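Local atomic coordinates of triacylglycerol lipase (Yarrowia lipolytica, PDB entry 3O0D), a protein that probably hydrolyses the ester bonds of triacylglycerols, as an extracellular, glycosylated lipase of the alpha/beta-hydrolase fold. Residues Y2-T7 / M264-S269; T96-M101 / Q234-D239; D181-T186 / K221-T226; G193-A198 / G240-S245; G246-D251 / S260-C265. All coordinates share one frame; numbering follows the deposited sequence.

Interaction 1. Residues Y2-T7 / M264-S269; sequences YTSTET and MCQGQS
OG of Ser4 stands anti to its backbone N (chi1 -175°), while Gln266 places CG beside its own backbone N and then bends at chi2 (-77°); together these torsions bring the Ser4 hydroxyl against CB of Gln266 (OG to CB 3.3 Å). The same OG accepts from Glu6 N at 3.1 Å, which closes an ST turn. Glu6 crosses Gln266 obliquely, CB to CG 3.7 Å, and a water that donates to Glu6 OE1 and accepts from Gln266 NE2 joins their polar ends; the Gln266 amide is also bonded to Asp212 and Val213 N. The same two residues are also joined through the backbone, Gln266 N pointing almost straight at Glu6 O (3.0 Å). At the other end Tyr2 O takes two donors, Gln268 N at 2.7 Å and Ser269 N at 3.3 Å, and Ser4 N returns a bond to Ser269 O at 3.2 Å. Thr3 thus pairs in parallel with Ser269, whereas Thr7 faces Cys265 as an antiparallel non-hydrogen-bonded pair. Strand 3-8 consequently lies between strands 262-265 and 269-270 at one border of the central sheet, with helix 195-206 packing on Tyr2 and Gln268.

Interaction 2. Residues T96-M101 / Q234-D239; sequences TDIRIM and QVPFWD
Ile98 and Val235 cross at about a right angle, the CG2 methyl of each touching the other at 3.8 Å, where the last turn of helix 91-100 meets the loop that follows strand 222-227 in this alpha/beta-hydrolase. The helix comes directly after strand 80-87, a position consistent with the lid helix of class 3 lipases. Ile98 holds CG2 anti to its backbone N, and the same methyl also meets the Pro236 ring obliquely, at CD (4.0 Å). A cis peptide bond before Pro236 turns the chain here, and CB of the proline rests 3.7 Å from Ile98 O. The Ile98 side chain lies near, without touching, the probable catalytic triad of Ser162, His289 and Asp230.

Trp238 approaches the end of the helix differently, offering its indole to backbone oxygens rather than to side chains. The benzene part of the indole comes up to the Arg99 carbonyl, with Trp238 CH2 3.2 Å from Arg99 O, while Tyr241 meets the indole with the two ring planes at about 65°. No direct hydrogen bond joins the segments; a water does so instead. It sits over the centre of the Phe237 ring and above the rim of a Trp238 face, donating to Arg99 O at 3.2 Å and accepting from Phe237 N at 2.9 Å.

Interaction 3. Residues D181-T186 / K221-T226; sequences DPLVVT and KLYRIT
Lys221 buries more of its surface here than any other residue of the two segments. Bent at chi2 (-68°) and again at chi4 (71°), its chain passes the Pro182 carbonyl, with CB 3.5 Å from Pro182 O, and crosses Asp181 at about a right angle to form a salt bridge, NZ to OD2 3.3 Å. A water accepts from NZ and donates to Asp181 O, so the ammonium is tied to both the carboxylate and the backbone of one residue. An alanine here would lose the salt bridge, the water link and the contacts of CG and CD with Pro182 O, keeping that of CB, and would probably loosen the start of the strand pair.

Thr186 is next in buried area. Its OG1, between the backbone N and the carbonyl carbon, lies alongside Arg224, 3.7 Å from CG, and is bonded to Gln189 and to a water that also donates to Ile225 O. Strands 183-187 and 222-227 run parallel as the two strands of a beta-alpha-beta crossover, whose helix 195-206 covers the face bearing Leu222. Thr186 N donates to Tyr223 O at 2.9 Å and Ile225 N to Thr186 O at 2.8 Å; Tyr223 N donates to Val184 O at 3.0 Å.

On the other face, the Tyr223 ring receives Leu183 CD1 in its plane, at the CE2 edge (3.9 Å), while Val185 CG2 comes to CD2 obliquely. Phe17 and Phe18 of helix 12-27 meet this tyrosine edge-to-face.

Interaction 4. Residues G193-A198 / G240-S245; sequences GNAGFA and GYQHCS. With K (potassium ion), chain N.
Gln242 N donates nearly along the C=O axis of Gly193 (N to O 3.0 Å), and the Tyr241 CA-H leans on the same oxygen, so the loop 240-245 runs close beside the entry to helix 195-206. Gln242 places CG in the crowded position between its backbone N and carbonyl carbon (chi1 66°), then extends past the first turn: OE1 lies 3.3 Å from Ala195 CB, and CG 3.8 Å from Ala198 CB. A glycine here would probably leave the helix start less well packed, because all the side-chain contacts with Ala195 and Ala198 would go. Asn194 is the N-cap of this helix, its OD1 accepting from Phe197 N at 3.0 Å. A side chain at Gly193 would clash with the Phe197 ring. Farther along, the Ala198 methyl presses on His243 O (CB to O 3.4 Å), and Cys244 N is buried without a partner. A water accepts from Gly193 N, donates to Gln242 O and binds the potassium ion at 3.1 Å. His243 ND1 is a second ligand, also at 3.1 Å, with the ion in the plane of the imidazole; Gln189 supplies another, and His243 NE2 is bonded to Pro233 O.

Interaction 5. Residues G246-D251 / S260-C265; sequences GEVFID and SNVVMC
The Phe249 ring takes the CG2 methyl of Val263 at its edge, near the ring plane, and Cys265 SG lies oblique to it. With CG anti to the backbone N (chi1 -178°), the ring leads away from strand 262-265, and it is CB that makes the closer contacts, 3.5 Å to Cys265 SG and 3.9 Å to Val263 CG2. The sulfur is also bonded to Cys273 in a disulfide, and Glu247 runs past it with CG 3.9 Å from SG. The carboxylate of Glu247 is held beyond the pair, OE2 accepting from Ser274 N and bonded to Thr226 OG1; that of Asp251 forms a salt bridge with Arg228.

On the opposite face of the sheet, Val248 is flanked by two partners. Its CG1 crosses to Val262 CG1 at 3.7 Å, while CG2 lies alongside Met264, whose chain bends at chi2 and chi3 to bring CE within 3.7 Å. Phe18 of helix 12-27 covers Val248 and Met264, and Tyr15 covers Val262.

The backbones are joined by Phe249 and Val263, each N donating to the other's O at 2.9 Å. A nearly straight bond from Cys265 N to Glu247 O precedes this pair; the bond from Asp251 N to Asn261 O that follows is more bent at the hydrogen, though its donor lies nearly along the C=O axis. Past the Cys265 end a water accepts from Gly246 N and donates to Cys265 O. The short axes stand at 152°, and the register, with non-hydrogen-bonded pairs either side of the Phe249-Val263 pair, is that of an antiparallel beta hairpin, here extending the central sheet beyond its parallel strands.

Interactions 3, 5 and 1 follow one another across the central sheet: strand 222-227 passes from interaction 3 to interaction 5 through Thr226 N and Val248 O (2.7 Å), and interactions 5 and 1 share Met264 and Cys265, their centres about 10 Å apart. Interaction 4 lies over one face of this sheet, where Arg224 NH2 reaches Cys244 O at 2.8 Å beside the potassium ion, and Gln268 CG of interaction 1 packs on His243 O. Interaction 2 is about 14 Å from interaction 4, centre to centre, and touches it through Pro236 and Tyr241. Ile98 of interaction 2 and Phe249 of interaction 5 both lie near the probable catalytic triad without touching it.

Interaction 1. Residues Y2-T7 / M264-S269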
# COMPACT_ATOMS: atom_id res chain seq x y z
N TYR A 2 16.89 9.82 -6.18
CA TYR A 2 17.51 10.23 -4.93
C TYR A 2 17.88 8.95 -4.11
O TYR A 2 17.02 8.10 -3.79
CB TYR A 2 16.58 11.14 -4.16
CG TYR A 2 16.25 12.43 -4.92
CD1 TYR A 2 17.26 13.41 -5.11
CD2 TYR A 2 14.98 12.64 -5.48
CE1 TYR A 2 16.99 14.60 -5.82
CE2 TYR A 2 14.69 13.85 -6.21
CZ TYR A 2 15.71 14.81 -6.35
OH TYR A 2 15.47 16.00 -7.01
N THR A 3 19.17 8.77 -3.88
CA THR A 3 19.61 7.55 -3.19
C THR A 3 20.18 7.94 -1.84
O THR A 3 20.68 9.04 -1.68
CB THR A 3 20.69 6.79 -4.00
OG1 THR A 3 21.87 7.55 -4.06
CG2 THR A 3 20.19 6.52 -5.43
N SER A 4 20.23 6.99 -0.91
CA SER A 4 20.80 7.31 0.37
C SER A 4 21.16 5.99 0.98
O SER A 4 20.61 4.95 0.54
CB SER A 4 19.68 7.93 1.21
OG SER A 4 20.12 8.39 2.46
N THR A 5 22.01 6.04 2.03
CA THR A 5 22.11 4.88 2.95
C THR A 5 21.75 5.25 4.40
O THR A 5 22.10 4.49 5.30
CB THR A 5 23.46 4.26 2.95
OG1 THR A 5 24.45 5.20 3.44
CG2 THR A 5 23.82 3.86 1.46
N GLU A 6 21.03 6.34 4.54
CA GLU A 6 20.66 6.80 5.89
C GLU A 6 19.40 6.11 6.34
O GLU A 6 18.41 5.95 5.60
CB GLU A 6 20.42 8.32 5.96
CG GLU A 6 21.65 9.12 5.55
CD GLU A 6 21.47 10.65 5.80
OE1 GLU A 6 20.34 11.20 5.72
OE2 GLU A 6 22.50 11.30 6.06
N THR A 7 19.44 5.65 7.62
CA THR A 7 18.19 5.04 8.18
C THR A 7 18.09 5.49 9.62
O THR A 7 19.09 5.99 10.14
CB THR A 7 18.16 3.45 8.16
OG1 THR A 7 19.21 2.90 8.99
CG2 THR A 7 18.33 2.98 6.67
N MET A 264 13.34 3.60 9.45
CA MET A 264 12.82 4.51 8.43
C MET A 264 13.99 4.82 7.48
O MET A 264 15.10 5.12 7.93
CB MET A 264 12.44 5.84 9.15
CG MET A 264 11.45 5.70 10.33
SD MET A 264 9.92 4.96 9.80
CE MET A 264 9.14 6.33 8.81
N CYS A 265 13.76 4.66 6.16
CA CYS A 265 14.87 4.76 5.19
C CYS A 265 14.75 6.09 4.49
O CYS A 265 13.65 6.39 4.09
CB CYS A 265 14.62 3.67 4.11
SG CYS A 265 14.60 2.02 4.95
N GLN A 266 15.85 6.79 4.35
CA GLN A 266 15.88 8.01 3.41
C GLN A 266 15.89 7.54 1.97
O GLN A 266 16.34 6.44 1.62
CB GLN A 266 17.03 8.89 3.65
CG GLN A 266 17.03 9.52 5.07
CD GLN A 266 16.09 10.64 5.25
OE1 GLN A 266 15.11 10.77 4.55
NE2 GLN A 266 16.35 11.46 6.28
N GLY A 267 15.37 8.41 1.12
CA GLY A 267 15.54 8.26 -0.34
C GLY A 267 14.59 7.42 -1.13
O GLY A 267 13.77 6.64 -0.61
N GLN A 268 14.78 7.46 -2.45
CA GLN A 268 13.90 6.68 -3.26
C GLN A 268 14.49 5.27 -3.52
O GLN A 268 13.79 4.40 -4.06
CB GLN A 268 13.58 7.43 -4.62
CG GLN A 268 12.73 8.70 -4.37
CD GLN A 268 12.65 9.61 -5.59
OE1 GLN A 268 11.64 10.35 -5.80
NE2 GLN A 268 13.73 9.61 -6.35
N SER A 269 15.78 5.11 -3.25
CA SER A 269 16.43 3.79 -3.25
C SER A 269 17.50 3.79 -2.20
O SER A 269 18.29 4.75 -2.10
CB SER A 269 16.95 3.46 -4.69
OG SER A 269 17.84 2.33 -4.72
O HOH W 1 18.84 11.19 7.97

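Interaction 2. Residues T96-M101 / Q234-D239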
# COMPACT_ATOMS: atom_id res chain seq x y z
N THR A 96 4.21 -12.67 -11.17
CA THR A 96 4.84 -13.11 -12.43
C THR A 96 4.52 -12.08 -13.50
O THR A 96 5.43 -11.69 -14.24
CB THR A 96 4.40 -14.53 -12.87
OG1 THR A 96 4.74 -15.50 -11.85
CG2 THR A 96 5.16 -14.89 -14.14
N ASP A 97 3.28 -11.62 -13.60
CA ASP A 97 2.98 -10.59 -14.57
C ASP A 97 3.75 -9.32 -14.39
O ASP A 97 4.25 -8.70 -15.33
CB ASP A 97 1.51 -10.30 -14.51
CG ASP A 97 1.01 -9.87 -15.78
OD1 ASP A 97 1.40 -8.74 -16.19
OD2 ASP A 97 0.23 -10.68 -16.36
N ILE A 98 3.87 -8.84 -13.15
CA ILE A 98 4.56 -7.60 -12.94
C ILE A 98 6.06 -7.66 -13.26
O ILE A 98 6.65 -6.68 -13.75
CB ILE A 98 4.38 -7.21 -11.44
CG1 ILE A 98 2.93 -6.99 -11.12
CG2 ILE A 98 5.32 -6.10 -11.03
CD1 ILE A 98 2.71 -6.91 -9.50
N ARG A 99 6.65 -8.80 -12.94
CA ARG A 99 8.10 -9.08 -13.02
C ARG A 99 8.55 -9.20 -14.49
O ARG A 99 9.60 -8.69 -14.87
CB ARG A 99 8.36 -10.39 -12.28
CG ARG A 99 9.76 -10.59 -11.71
CD ARG A 99 9.78 -11.85 -10.85
NE ARG A 99 9.49 -13.06 -11.61
CZ ARG A 99 9.38 -14.28 -11.08
NH1 ARG A 99 9.53 -14.47 -9.77
NH2 ARG A 99 9.13 -15.32 -11.86
N ILE A 100 7.72 -9.83 -15.31
CA ILE A 100 8.06 -10.30 -16.67
C ILE A 100 7.40 -9.52 -17.82
O ILE A 100 8.00 -9.36 -18.89
CB ILE A 100 7.69 -11.85 -16.83
CG1 ILE A 100 8.22 -12.74 -15.68
CG2 ILE A 100 8.11 -12.40 -18.17
CD1 ILE A 100 9.78 -12.67 -15.49
N MET A 101 6.16 -9.08 -17.63
CA MET A 101 5.40 -8.35 -18.66
C MET A 101 5.68 -6.83 -18.65
O MET A 101 5.53 -6.14 -17.61
CB MET A 101 3.90 -8.66 -18.52
CG MET A 101 3.50 -10.18 -18.54
SD MET A 101 3.59 -11.03 -20.17
CE MET A 101 5.36 -11.22 -20.46
N GLN A 234 11.05 -4.21 -5.37
CA GLN A 234 12.09 -3.96 -6.31
C GLN A 234 11.66 -4.07 -7.78
O GLN A 234 12.51 -3.74 -8.62
CB GLN A 234 13.27 -4.95 -6.10
CG GLN A 234 13.70 -5.03 -4.56
CD GLN A 234 15.05 -5.75 -4.41
OE1 GLN A 234 15.07 -6.89 -3.98
NE2 GLN A 234 16.13 -5.11 -4.88
N VAL A 235 10.45 -4.49 -8.05
CA VAL A 235 9.94 -4.58 -9.45
C VAL A 235 8.72 -3.68 -9.66
O VAL A 235 8.12 -3.20 -8.73
CB VAL A 235 9.59 -6.05 -9.78
CG1 VAL A 235 10.78 -6.91 -9.57
CG2 VAL A 235 8.45 -6.53 -8.96
N PRO A 236 8.35 -3.40 -10.92
CA PRO A 236 9.14 -3.77 -12.09
C PRO A 236 10.38 -2.86 -12.09
O PRO A 236 10.35 -1.70 -11.57
CB PRO A 236 8.23 -3.39 -13.28
CG PRO A 236 7.06 -2.72 -12.73
CD PRO A 236 7.15 -2.58 -11.21
N PHE A 237 11.46 -3.34 -12.61
CA PHE A 237 12.66 -2.50 -12.67
C PHE A 237 13.04 -1.91 -14.06
O PHE A 237 14.13 -1.32 -14.21
CB PHE A 237 13.85 -3.29 -12.14
CG PHE A 237 13.91 -4.69 -12.66
CD1 PHE A 237 14.02 -5.76 -11.79
CD2 PHE A 237 13.92 -4.93 -14.03
CE1 PHE A 237 14.14 -7.05 -12.25
CE2 PHE A 237 14.01 -6.23 -14.49
CZ PHE A 237 14.13 -7.28 -13.59
N TRP A 238 12.18 -2.04 -15.05
CA TRP A 238 12.48 -1.46 -16.35
C TRP A 238 13.06 -0.08 -15.96
O TRP A 238 12.39 0.74 -15.29
CB TRP A 238 11.21 -1.36 -17.22
CG TRP A 238 10.27 -2.56 -17.06
CD1 TRP A 238 8.91 -2.57 -16.77
CD2 TRP A 238 10.66 -3.93 -17.11
NE1 TRP A 238 8.43 -3.88 -16.69
CE2 TRP A 238 9.50 -4.72 -16.87
CE3 TRP A 238 11.86 -4.57 -17.38
CZ2 TRP A 238 9.54 -6.11 -16.87
CZ3 TRP A 238 11.89 -5.95 -17.38
CH2 TRP A 238 10.75 -6.70 -17.13
N ASP A 239 14.29 0.20 -16.32
CA ASP A 239 14.75 1.55 -16.13
C ASP A 239 13.62 2.49 -16.54
O ASP A 239 12.85 2.20 -17.43
CB ASP A 239 15.96 1.81 -16.98
CG ASP A 239 15.63 1.78 -18.41
OD1 ASP A 239 14.86 2.64 -18.83
OD2 ASP A 239 16.09 0.88 -19.09
O HOH W 2 10.69 -5.95 -13.73

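Interaction 3. Residues D181-T186 / K221-T226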
# COMPACT_ATOMS: atom_id res chain seq x y z
N ASP A 181 -7.60 14.26 2.82
CA ASP A 181 -6.28 14.25 3.47
C ASP A 181 -6.02 12.78 4.01
O ASP A 181 -5.97 12.54 5.24
CB ASP A 181 -6.34 15.21 4.67
CG ASP A 181 -5.03 15.41 5.34
OD1 ASP A 181 -3.97 15.06 4.81
OD2 ASP A 181 -5.02 15.94 6.51
N PRO A 182 -5.94 11.83 3.11
CA PRO A 182 -5.87 10.44 3.49
C PRO A 182 -4.53 10.08 4.12
O PRO A 182 -3.49 10.64 3.73
CB PRO A 182 -6.02 9.74 2.14
CG PRO A 182 -5.26 10.69 1.21
CD PRO A 182 -5.89 12.00 1.62
N LEU A 183 -4.52 9.06 4.99
CA LEU A 183 -3.27 8.32 5.39
C LEU A 183 -3.14 7.13 4.45
O LEU A 183 -4.10 6.48 4.22
CB LEU A 183 -3.50 7.80 6.84
CG LEU A 183 -2.32 6.90 7.30
CD1 LEU A 183 -0.87 7.49 7.33
CD2 LEU A 183 -2.83 6.39 8.69
N VAL A 184 -1.93 6.93 3.92
CA VAL A 184 -1.69 5.80 2.94
C VAL A 184 -0.56 4.97 3.56
O VAL A 184 0.51 5.51 3.87
CB VAL A 184 -1.20 6.39 1.64
CG1 VAL A 184 -0.83 5.29 0.68
CG2 VAL A 184 -2.32 7.20 1.01
N VAL A 185 -0.84 3.69 3.75
CA VAL A 185 0.28 2.84 4.25
C VAL A 185 0.21 1.63 3.28
O VAL A 185 -0.81 0.95 3.21
CB VAL A 185 -0.01 2.29 5.66
CG1 VAL A 185 1.14 1.32 6.10
CG2 VAL A 185 -0.04 3.53 6.70
N THR A 186 1.34 1.33 2.67
CA THR A 186 1.32 0.17 1.75
C THR A 186 2.32 -0.85 2.31
O THR A 186 3.26 -0.46 3.00
CB THR A 186 1.74 0.62 0.32
OG1 THR A 186 3.10 0.90 0.22
CG2 THR A 186 0.95 1.92 -0.15
N LYS A 221 1.78 11.41 5.96
CA LYS A 221 0.63 10.69 5.55
C LYS A 221 0.98 9.56 4.57
O LYS A 221 0.04 9.03 3.98
CB LYS A 221 -0.35 11.65 4.80
CG LYS A 221 -0.96 12.74 5.78
CD LYS A 221 -1.89 12.08 6.77
CE LYS A 221 -1.95 12.89 8.13
NZ LYS A 221 -2.66 14.13 7.97
N LEU A 222 2.28 9.31 4.38
CA LEU A 222 2.66 8.23 3.41
C LEU A 222 3.72 7.37 4.01
O LEU A 222 4.82 7.86 4.34
CB LEU A 222 3.10 8.82 2.07
CG LEU A 222 3.54 7.80 1.00
CD1 LEU A 222 2.50 6.79 0.69
CD2 LEU A 222 3.81 8.65 -0.26
N TYR A 223 3.44 6.08 4.05
CA TYR A 223 4.52 5.12 4.44
C TYR A 223 4.46 3.91 3.49
O TYR A 223 3.38 3.32 3.33
CB TYR A 223 4.24 4.58 5.86
CG TYR A 223 4.15 5.68 6.95
CD1 TYR A 223 5.33 6.07 7.60
CD2 TYR A 223 2.95 6.34 7.16
CE1 TYR A 223 5.30 7.13 8.57
CE2 TYR A 223 2.93 7.37 8.12
CZ TYR A 223 4.10 7.70 8.80
OH TYR A 223 4.03 8.67 9.80
N ARG A 224 5.62 3.49 3.02
CA ARG A 224 5.78 2.26 2.13
C ARG A 224 6.61 1.24 2.93
O ARG A 224 7.85 1.36 2.99
CB ARG A 224 6.58 2.57 0.88
CG ARG A 224 5.75 3.49 -0.12
CD ARG A 224 6.50 3.38 -1.56
NE ARG A 224 7.87 3.96 -1.56
CZ ARG A 224 9.03 3.26 -1.43
NH1 ARG A 224 9.02 1.92 -1.30
NH2 ARG A 224 10.22 3.88 -1.41
N ILE A 225 5.90 0.30 3.52
CA ILE A 225 6.58 -0.73 4.33
C ILE A 225 7.13 -1.82 3.40
O ILE A 225 6.39 -2.30 2.56
CB ILE A 225 5.61 -1.36 5.37
CG1 ILE A 225 4.95 -0.27 6.27
CG2 ILE A 225 6.43 -2.33 6.28
CD1 ILE A 225 3.81 -0.80 7.28
N THR A 226 8.39 -2.16 3.64
CA THR A 226 9.09 -3.20 2.79
C THR A 226 9.75 -4.17 3.76
O THR A 226 9.94 -3.83 4.93
CB THR A 226 10.16 -2.53 1.92
OG1 THR A 226 11.10 -1.79 2.69
CG2 THR A 226 9.57 -1.49 0.89
O HOH W 3 -5.51 12.88 7.72
O HOH W 4 5.26 -0.99 0.39

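Interaction 4. Residues G193-A198 / G240-S245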
# COMPACT_ATOMS: atom_id res chain seq x y z
N GLY A 193 5.36 3.85 -10.88
CA GLY A 193 5.55 4.77 -12.05
C GLY A 193 6.95 5.23 -12.29
O GLY A 193 7.92 4.72 -11.76
N ASN A 194 7.06 6.30 -13.08
CA ASN A 194 8.34 6.80 -13.45
C ASN A 194 8.88 7.94 -12.58
O ASN A 194 8.30 8.23 -11.53
CB ASN A 194 8.21 7.19 -14.97
CG ASN A 194 7.45 8.50 -15.13
OD1 ASN A 194 6.67 8.89 -14.25
ND2 ASN A 194 7.70 9.21 -16.26
N ALA A 195 10.01 8.55 -12.95
CA ALA A 195 10.64 9.58 -12.10
C ALA A 195 9.73 10.80 -11.99
O ALA A 195 9.55 11.36 -10.92
CB ALA A 195 12.05 9.94 -12.60
N GLY A 196 9.11 11.21 -13.10
CA GLY A 196 8.08 12.24 -12.97
C GLY A 196 7.01 11.96 -11.93
O GLY A 196 6.79 12.82 -11.08
N PHE A 197 6.37 10.78 -11.98
CA PHE A 197 5.34 10.39 -11.04
C PHE A 197 5.96 10.36 -9.61
O PHE A 197 5.41 10.95 -8.67
CB PHE A 197 4.81 9.02 -11.42
CG PHE A 197 3.87 8.41 -10.40
CD1 PHE A 197 2.56 8.81 -10.29
CD2 PHE A 197 4.37 7.45 -9.51
CE1 PHE A 197 1.72 8.22 -9.35
CE2 PHE A 197 3.53 6.83 -8.51
CZ PHE A 197 2.24 7.19 -8.44
N ALA A 198 7.11 9.72 -9.47
CA ALA A 198 7.68 9.52 -8.10
C ALA A 198 7.95 10.90 -7.46
O ALA A 198 7.67 11.11 -6.29
CB ALA A 198 8.96 8.72 -8.23
N GLY A 240 13.53 3.63 -15.91
CA GLY A 240 12.33 4.45 -16.04
C GLY A 240 11.52 4.37 -14.73
O GLY A 240 11.13 5.40 -14.21
N TYR A 241 11.30 3.17 -14.20
CA TYR A 241 10.48 3.02 -12.96
C TYR A 241 11.33 3.44 -11.78
O TYR A 241 12.51 3.05 -11.67
CB TYR A 241 10.11 1.56 -12.71
CG TYR A 241 8.96 1.11 -13.53
CD1 TYR A 241 9.16 0.57 -14.82
CD2 TYR A 241 7.65 1.24 -13.08
CE1 TYR A 241 8.09 0.17 -15.60
CE2 TYR A 241 6.58 0.85 -13.87
CZ TYR A 241 6.80 0.32 -15.13
OH TYR A 241 5.71 -0.05 -15.89
N GLN A 242 10.73 4.18 -10.85
CA GLN A 242 11.42 4.42 -9.59
C GLN A 242 10.33 4.70 -8.52
O GLN A 242 9.27 5.20 -8.80
CB GLN A 242 12.41 5.58 -9.67
CG GLN A 242 11.82 6.92 -9.89
CD GLN A 242 12.89 8.05 -9.88
OE1 GLN A 242 13.85 8.02 -10.65
NE2 GLN A 242 12.70 9.04 -9.02
N HIS A 243 10.66 4.38 -7.26
CA HIS A 243 9.75 4.64 -6.20
C HIS A 243 9.72 6.12 -5.79
O HIS A 243 10.71 6.87 -5.96
CB HIS A 243 10.22 3.87 -4.95
CG HIS A 243 9.69 2.44 -4.82
ND1 HIS A 243 8.37 2.09 -4.81
CD2 HIS A 243 10.39 1.28 -4.63
CE1 HIS A 243 8.25 0.77 -4.59
NE2 HIS A 243 9.48 0.26 -4.48
N CYS A 244 8.60 6.49 -5.21
CA CYS A 244 8.56 7.68 -4.37
C CYS A 244 9.29 7.42 -3.05
O CYS A 244 9.68 6.26 -2.74
CB CYS A 244 7.09 8.04 -4.13
SG CYS A 244 6.15 6.88 -3.07
N SER A 245 9.51 8.49 -2.31
CA SER A 245 10.14 8.34 -0.96
C SER A 245 9.14 7.74 0.04
O SER A 245 7.94 7.69 -0.18
CB SER A 245 10.57 9.69 -0.41
OG SER A 245 11.52 10.20 -1.35
K K N . 6.18 4.09 -5.69
O HOH W 5 6.64 5.09 -8.60

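Interaction 5. Residues G246-D251 / S260-C265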
# COMPACT_ATOMS: atom_id res chain seq x y z
N GLY A 246 9.69 7.41 1.22
CA GLY A 246 8.78 7.02 2.27
C GLY A 246 8.91 5.55 2.78
O GLY A 246 8.04 5.07 3.48
N GLU A 247 10.03 4.93 2.43
CA GLU A 247 10.25 3.50 2.77
C GLU A 247 10.43 3.29 4.31
O GLU A 247 11.17 4.07 4.94
CB GLU A 247 11.51 3.01 2.06
CG GLU A 247 11.78 1.48 2.34
CD GLU A 247 12.87 0.90 1.48
OE1 GLU A 247 13.70 1.68 0.88
OE2 GLU A 247 12.96 -0.37 1.39
N VAL A 248 9.71 2.28 4.84
CA VAL A 248 9.88 1.77 6.22
C VAL A 248 10.26 0.26 6.06
O VAL A 248 9.52 -0.47 5.48
CB VAL A 248 8.56 1.80 6.89
CG1 VAL A 248 8.71 1.23 8.37
CG2 VAL A 248 8.06 3.34 6.94
N PHE A 249 11.43 -0.13 6.53
CA PHE A 249 12.01 -1.43 6.16
C PHE A 249 12.04 -2.29 7.40
O PHE A 249 12.58 -1.90 8.44
CB PHE A 249 13.42 -1.18 5.71
CG PHE A 249 14.17 -2.40 5.23
CD1 PHE A 249 13.67 -3.14 4.09
CD2 PHE A 249 15.34 -2.77 5.85
CE1 PHE A 249 14.49 -4.19 3.56
CE2 PHE A 249 16.11 -3.83 5.39
CZ PHE A 249 15.66 -4.54 4.22
N ILE A 250 11.52 -3.52 7.23
CA ILE A 250 11.60 -4.53 8.31
C ILE A 250 12.87 -5.31 8.01
O ILE A 250 12.86 -6.15 7.08
CB ILE A 250 10.42 -5.44 8.22
CG1 ILE A 250 9.10 -4.68 8.45
CG2 ILE A 250 10.55 -6.57 9.29
CD1 ILE A 250 7.84 -5.58 8.10
N ASP A 251 13.92 -5.00 8.76
CA ASP A 251 15.20 -5.69 8.56
C ASP A 251 15.24 -6.92 9.47
O ASP A 251 15.98 -6.95 10.49
CB ASP A 251 16.36 -4.73 8.84
CG ASP A 251 17.69 -5.26 8.27
OD1 ASP A 251 17.76 -6.45 7.92
OD2 ASP A 251 18.64 -4.46 8.14
N SER A 260 13.98 -2.93 17.34
CA SER A 260 15.21 -2.36 16.82
C SER A 260 15.35 -2.55 15.28
O SER A 260 16.22 -1.92 14.69
CB SER A 260 16.39 -3.07 17.49
OG SER A 260 16.24 -4.48 17.44
N ASN A 261 14.54 -3.43 14.75
CA ASN A 261 14.78 -3.91 13.38
C ASN A 261 13.71 -3.44 12.40
O ASN A 261 13.69 -3.89 11.24
CB ASN A 261 14.87 -5.40 13.36
CG ASN A 261 16.26 -5.82 13.79
OD1 ASN A 261 17.16 -6.21 12.96
ND2 ASN A 261 16.48 -5.75 15.07
N VAL A 262 12.94 -2.43 12.77
CA VAL A 262 12.10 -1.76 11.77
C VAL A 262 12.68 -0.29 11.65
O VAL A 262 12.73 0.43 12.67
CB VAL A 262 10.65 -1.72 12.24
CG1 VAL A 262 9.70 -0.99 11.19
CG2 VAL A 262 10.04 -3.11 12.58
N VAL A 263 13.08 0.14 10.45
CA VAL A 263 13.86 1.38 10.36
C VAL A 263 13.16 2.27 9.30
O VAL A 263 12.53 1.76 8.36
CB VAL A 263 15.36 1.16 10.03
CG1 VAL A 263 16.06 0.45 11.23
CG2 VAL A 263 15.52 0.34 8.68
N MET A 264 13.34 3.60 9.45
CA MET A 264 12.82 4.51 8.43
C MET A 264 13.99 4.82 7.48
O MET A 264 15.10 5.12 7.93
CB MET A 264 12.44 5.84 9.15
CG MET A 264 11.45 5.70 10.33
SD MET A 264 9.92 4.96 9.80
CE MET A 264 9.14 6.33 8.81
N CYS A 265 13.76 4.66 6.16
CA CYS A 265 14.87 4.76 5.19
C CYS A 265 14.75 6.09 4.49
O CYS A 265 13.65 6.39 4.09
CB CYS A 265 14.62 3.67 4.11
SG CYS A 265 14.60 2.02 4.95
O HOH W 6 12.34 6.55 1.64